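Local coordinates for Low molecular weight protein-tyrosine-phosphatase YwlE (Bacillus subtilis subsp. subtilis, PDB 4KK3) that removes phosphate from phosphoarginine residues of many proteins, counteracting the arginine kinase McsB, with almost no activity on phosphoserine, phosphothreonine or phosphotyrosine peptides, at residues M83-Q86 against H87-I90. Sequence-based numbering, arbitrary orientation.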
loop_
_atom_site.group_PDB
_atom_site.type_symbol
_atom_site.label_atom_id
_atom_site.label_comp_id
_atom_site.label_asym_id
_atom_site.label_seq_id
_atom_site.Cartn_x
_atom_site.Cartn_y
_atom_site.Cartn_z
HETATM N N MSE A 83 0.663 -5.998 2.117
HETATM C CA MSE A 83 -0.463 -6.634 1.420
HETATM C C MSE A 83 -0.800 -8.022 1.963
HETATM O O MSE A 83 -1.974 -8.399 2.073
HETATM C CB MSE A 83 -0.212 -6.723 -0.084
HETATM C CG MSE A 83 -0.076 -5.378 -0.776
HETATM SE SE MSE A 83 -1.628 -4.208 -0.486
HETATM C CE MSE A 83 -0.661 -2.533 -0.310
ATOM N N THR A 84 0.230 -8.793 2.300
ATOM C CA THR A 84 0.011 -10.164 2.757
ATOM C C THR A 84 0.724 -10.463 4.081
ATOM O O THR A 84 1.656 -9.755 4.481
ATOM C CB THR A 84 0.497 -11.207 1.726
ATOM O OG1 THR A 84 1.927 -11.274 1.758
ATOM C CG2 THR A 84 0.030 -10.848 0.301
ATOM N N HIS A 85 0.303 -11.534 4.742
ATOM C CA HIS A 85 0.965 -11.941 5.971
ATOM C C HIS A 85 2.403 -12.397 5.690
ATOM O O HIS A 85 3.300 -12.182 6.494
ATOM C CB HIS A 85 0.133 -12.989 6.736
ATOM C CG HIS A 85 -0.952 -12.388 7.583
ATOM N ND1 HIS A 85 -2.215 -12.121 7.100
ATOM C CD2 HIS A 85 -0.955 -11.989 8.879
ATOM C CE1 HIS A 85 -2.949 -11.582 8.058
ATOM N NE2 HIS A 85 -2.211 -11.501 9.150
ATOM N N GLN A 86 2.633 -12.978 4.524
ATOM C CA GLN A 86 3.991 -13.300 4.118
ATOM C C GLN A 86 4.868 -12.053 3.968
ATOM O O GLN A 86 6.059 -12.091 4.248
ATOM C CB GLN A 86 3.988 -14.079 2.807
ATOM C CG GLN A 86 5.357 -14.544 2.411
ATOM C CD GLN A 86 5.963 -15.482 3.440
ATOM O OE1 GLN A 86 6.865 -15.110 4.191
ATOM N NE2 GLN A 86 5.461 -16.700 3.482
ATOM N N HIS A 87 4.288 -10.943 3.509
ATOM C CA HIS A 87 5.070 -9.714 3.464
ATOM C C HIS A 87 5.540 -9.294 4.859
ATOM O O HIS A 87 6.672 -8.869 5.007
ATOM C CB HIS A 87 4.279 -8.587 2.825
ATOM C CG HIS A 87 4.080 -8.757 1.354
ATOM N ND1 HIS A 87 2.945 -8.315 0.707
ATOM C CD2 HIS A 87 4.872 -9.299 0.401
ATOM C CE1 HIS A 87 3.044 -8.586 -0.583
ATOM N NE2 HIS A 87 4.203 -9.185 -0.796
ATOM N N LYS A 88 4.676 -9.417 5.868
ATOM C CA LYS A 88 5.057 -9.133 7.262
ATOM C C LYS A 88 6.251 -9.952 7.708
ATOM O O LYS A 88 7.136 -9.459 8.409
ATOM C CB LYS A 88 3.902 -9.429 8.217
ATOM C CG LYS A 88 2.764 -8.446 8.116
ATOM C CD LYS A 88 1.614 -8.769 9.065
ATOM C CE LYS A 88 2.067 -9.097 10.471
ATOM N NZ LYS A 88 0.881 -9.346 11.342
ATOM N N GLN A 89 6.258 -11.211 7.293
ATOM C CA GLN A 89 7.318 -12.153 7.626
ATOM C C GLN A 89 8.642 -11.758 7.006
ATOM O O GLN A 89 9.697 -11.837 7.647
ATOM C CB GLN A 89 6.936 -13.556 7.155
ATOM C CG GLN A 89 5.776 -14.147 7.911
ATOM C CD GLN A 89 6.020 -14.136 9.409
ATOM O OE1 GLN A 89 7.130 -14.406 9.876
ATOM N NE2 GLN A 89 4.994 -13.787 10.170
ATOM N N ILE A 90 8.593 -11.361 5.742
ATOM C CA ILE A 90 9.791 -10.910 5.071
ATOM C C ILE A 90 10.306 -9.632 5.713
ATOM O O ILE A 90 11.513 -9.476 5.881
ATOM C CB ILE A 90 9.532 -10.662 3.568
ATOM C CG1 ILE A 90 9.060 -11.950 2.897
ATOM C CG2 ILE A 90 10.793 -10.128 2.875
ATOM C CD1 ILE A 90 10.067 -13.067 2.948
#
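Thr84 OG1 accepts from His87 N at 3.0 Å, and the reciprocal bond runs from Thr84 N to His87 ND1 at 3.2 Å. Together they make a capping box at the start of helix 85-94, with a histidine ring in the place of the more familiar carboxylate. Thr84 holds its hydroxyl between its own backbone N and carbonyl carbon (chi1 75°), which aims OG1 forward at His87 N. The same oxygen lies over one face of the imidazole, 3.2 Å above its plane, while the N-H donor to ND1 stands 35° out of that plane. Beside the ring, Met83, a selenomethionine, places CB 3.6 Å from His87 ND1. Regular helical bonding follows with Gln89 N to His85 O and Ile90 N to Gln86 O. On another side of the helix, His85 and Lys88 run side by side; His85 also stacks on His113, and Lys88 NZ forms a salt bridge with Glu107. The other nitrogen of the buried imidazole, His87 NE2, hydrogen-bonds Thr8 OG1 of the substrate-binding loop. With ND1 accepting from the backbone, NE2 would probably carry the proton, so the cap appears to set a second-shell donor toward Thr8.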